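Local structure of phage-related protein (Bordetella bronchiseptica RB50, 3BJQ) at residues Lys142-Gly147 with Ile308-Leu313. The protein is a phage-related protein that probably serves as a major capsid protein, building the shell of a phage or prophage-derived particle. Numbering follows the deposited sequence.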
ATOM      1  N   LYS E 142      45.148  -2.543 -37.300  1.00 37.81           N
ATOM      2  CA  LYS E 142      44.737  -1.368 -38.052  1.00 36.13           C
ATOM      3  C   LYS E 142      45.146  -1.463 -39.509  1.00 38.39           C
ATOM      4  O   LYS E 142      46.090  -2.198 -39.850  1.00 37.25           O
ATOM      5  CB  LYS E 142      45.318  -0.107 -37.429  1.00 35.26           C
ATOM      6  CG  LYS E 142      46.826  -0.133 -37.316  1.00 38.18           C
ATOM      7  CD  LYS E 142      47.392   1.225 -36.848  1.00 38.61           C
ATOM      8  CE  LYS E 142      48.877   1.094 -36.579  1.00 39.09           C
ATOM      9  NZ  LYS E 142      49.428   2.216 -35.794  1.00 36.80           N
ATOM     10  N   VAL E 143      44.412  -0.730 -40.356  1.00 37.86           N
ATOM     11  CA  VAL E 143      44.750  -0.559 -41.761  1.00 39.53           C
ATOM     12  C   VAL E 143      44.383   0.868 -42.148  1.00 40.33           C
ATOM     13  O   VAL E 143      43.586   1.520 -41.474  1.00 39.35           O
ATOM     14  CB  VAL E 143      44.016  -1.596 -42.656  1.00 39.67           C
ATOM     15  CG1 VAL E 143      42.570  -1.208 -42.873  1.00 38.19           C
ATOM     16  CG2 VAL E 143      44.721  -1.754 -43.977  1.00 46.97           C
ATOM     17  N   LYS E 144      45.023   1.370 -43.192  1.00 40.55           N
ATOM     18  CA  LYS E 144      44.744   2.686 -43.721  1.00 41.62           C
ATOM     19  C   LYS E 144      44.499   2.508 -45.202  1.00 42.12           C
ATOM     20  O   LYS E 144      45.405   2.158 -45.941  1.00 41.48           O
ATOM     21  CB  LYS E 144      45.930   3.606 -43.500  1.00 43.25           C
ATOM     22  CG  LYS E 144      45.620   5.051 -43.732  1.00 45.30           C
ATOM     23  CD  LYS E 144      46.763   5.907 -43.272  1.00 51.37           C
ATOM     24  CE  LYS E 144      46.460   7.363 -43.498  1.00 57.46           C
ATOM     25  NZ  LYS E 144      47.588   8.208 -43.049  1.00 62.23           N
ATOM     26  N   LEU E 145      43.256   2.731 -45.623  1.00 41.38           N
ATOM     27  CA  LEU E 145      42.855   2.460 -46.985  1.00 39.87           C
ATOM     28  C   LEU E 145      43.252   3.633 -47.845  1.00 40.97           C
ATOM     29  O   LEU E 145      42.952   4.758 -47.509  1.00 39.54           O
ATOM     30  CB  LEU E 145      41.353   2.182 -47.038  1.00 38.31           C
ATOM     31  CG  LEU E 145      40.884   0.993 -46.181  1.00 34.64           C
ATOM     32  CD1 LEU E 145      39.401   0.764 -46.392  1.00 30.87           C
ATOM     33  CD2 LEU E 145      41.694  -0.280 -46.471  1.00 33.17           C
ATOM     34  N   VAL E 146      43.945   3.339 -48.945  1.00 43.28           N
ATOM     35  CA  VAL E 146      44.469   4.334 -49.875  1.00 44.31           C
ATOM     36  C   VAL E 146      43.909   4.080 -51.275  1.00 44.48           C
ATOM     37  O   VAL E 146      43.721   2.924 -51.687  1.00 43.65           O
ATOM     38  CB  VAL E 146      46.010   4.240 -49.944  1.00 46.49           C
ATOM     39  CG1 VAL E 146      46.568   5.163 -51.017  1.00 46.86           C
ATOM     40  CG2 VAL E 146      46.630   4.545 -48.593  1.00 43.26           C
ATOM     41  N   GLY E 147      43.601   5.161 -51.986  1.00 45.23           N
ATOM     42  CA  GLY E 147      43.175   5.067 -53.374  1.00 46.33           C
ATOM     43  C   GLY E 147      41.986   4.163 -53.577  1.00 45.98           C
ATOM     44  O   GLY E 147      40.984   4.303 -52.891  1.00 45.47           O
ATOM     45  N   ILE E 308      40.050   0.762 -39.174  1.00 34.09           N
ATOM     46  CA  ILE E 308      40.159   0.840 -40.635  1.00 33.60           C
ATOM     47  C   ILE E 308      40.053   2.319 -40.994  1.00 34.75           C
ATOM     48  O   ILE E 308      38.957   2.841 -41.148  1.00 33.83           O
ATOM     49  CB  ILE E 308      39.014   0.069 -41.336  1.00 33.34           C
ATOM     50  CG1 ILE E 308      39.043  -1.409 -40.970  1.00 33.46           C
ATOM     51  CG2 ILE E 308      39.095   0.217 -42.866  1.00 35.08           C
ATOM     52  CD1 ILE E 308      37.831  -2.180 -41.488  1.00 31.52           C
ATOM     53  N   GLU E 309      41.194   2.991 -41.145  1.00 34.82           N
ATOM     54  CA  GLU E 309      41.188   4.420 -41.446  1.00 36.50           C
ATOM     55  C   GLU E 309      40.842   4.727 -42.907  1.00 37.16           C
ATOM     56  O   GLU E 309      41.246   4.007 -43.819  1.00 36.97           O
ATOM     57  CB  GLU E 309      42.556   5.049 -41.203  1.00 35.52           C
ATOM     58  CG  GLU E 309      43.124   4.996 -39.828  1.00 39.16           C
ATOM     59  CD  GLU E 309      44.418   5.809 -39.754  1.00 41.76           C
ATOM     60  OE1 GLU E 309      44.319   7.056 -39.655  1.00 44.81           O
ATOM     61  OE2 GLU E 309      45.517   5.201 -39.815  1.00 43.07           O
ATOM     62  N   ASP E 310      40.115   5.827 -43.101  1.00 37.68           N
ATOM     63  CA  ASP E 310      39.842   6.421 -44.417  1.00 37.91           C
ATOM     64  C   ASP E 310      38.937   5.651 -45.380  1.00 37.40           C
ATOM     65  O   ASP E 310      38.891   5.965 -46.574  1.00 36.59           O
ATOM     66  CB  ASP E 310      41.160   6.836 -45.073  1.00 40.65           C
ATOM     67  CG  ASP E 310      41.910   7.869 -44.235  1.00 42.02           C
ATOM     68  OD1 ASP E 310      41.247   8.511 -43.389  1.00 34.86           O
ATOM     69  OD2 ASP E 310      43.139   8.016 -44.415  1.00 41.04           O
ATOM     70  N   ALA E 311      38.185   4.687 -44.860  1.00 37.07           N
ATOM     71  CA  ALA E 311      37.256   3.925 -45.686  1.00 36.21           C
ATOM     72  C   ALA E 311      36.338   4.846 -46.500  1.00 36.88           C
ATOM     73  O   ALA E 311      36.111   4.631 -47.683  1.00 37.89           O
ATOM     74  CB  ALA E 311      36.437   2.986 -44.822  1.00 34.78           C
ATOM     75  N   GLY E 312      35.855   5.909 -45.875  1.00 36.97           N
ATOM     76  CA  GLY E 312      34.876   6.776 -46.507  1.00 37.42           C
ATOM     77  C   GLY E 312      35.384   7.962 -47.288  1.00 38.08           C
ATOM     78  O   GLY E 312      34.582   8.776 -47.727  1.00 38.89           O
ATOM     79  N   LEU E 313      36.698   8.080 -47.454  1.00 40.15           N
ATOM     80  CA  LEU E 313      37.283   9.178 -48.233  1.00 41.69           C
ATOM     81  C   LEU E 313      37.223   8.863 -49.740  1.00 43.46           C
ATOM     82  O   LEU E 313      37.278   7.694 -50.138  1.00 43.38           O
ATOM     83  CB  LEU E 313      38.744   9.439 -47.830  1.00 41.42           C
ATOM     84  CG  LEU E 313      39.090  10.171 -46.529  1.00 42.94           C
ATOM     85  CD1 LEU E 313      40.597  10.250 -46.369  1.00 38.47           C
ATOM     86  CD2 LEU E 313      38.454  11.580 -46.454  1.00 43.22           C
TER
HETATM   87  O   HOH W   1      45.510   2.552 -39.652  1.00 44.04           O
HETATM   88  O   HOH W   2      44.486   6.843 -46.674  1.00 42.77           O
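Val143 and Lys144 pair in parallel with Ile308 and Glu309, and two backbone bonds fix the register. Glu309 N donates to Val143 O at 2.8 Å. Leu145 N donates to Glu309 O at 3.0 Å, nearly straight at 174°. Thus Glu309 is gripped through both its N-H and its carbonyl by the residues before and after Lys144, as parallel pairing requires. On one face Val143 and Ile308 lie side by side, with Val143 CG1 3.8 Å from Ile308 CG2. Ile308 CG2, anti to the Ile308 backbone N, also meets Leu145 CD1 at 3.6 Å, the two partners approaching it about 90° apart; Leu145 CD1 reaches on to Ala311 CB at 4.0 Å. Trp151 touches Leu145, and Val245 of the neighbouring strand lies against Ile308 and Ala311, extending this apolar cluster. Lys144 and Glu309 project from the opposite face; the extended Lys144 chain crosses Glu309 obliquely and lies beside Asp310, just past the strand end, its CE 3.5 Å from Asp310 OD2. Lys144 NZ stays 4.7 Å from Asp310 OD2, too far for a salt bridge, although the nearby carboxylates would probably attract it. Two waters bridge the segments, one donating to Glu309 OE2 and weakly to Val143 O, the other to Leu145 O and Asp310 OD2. Asp310 to Leu313 form a type I turn. Segment 142-144 is an outermost strand of a six-stranded mixed sheet within this chain, added in parallel to the C-terminal strand 305-309, in a protein whose sequence partly matches the phage major capsid protein E family.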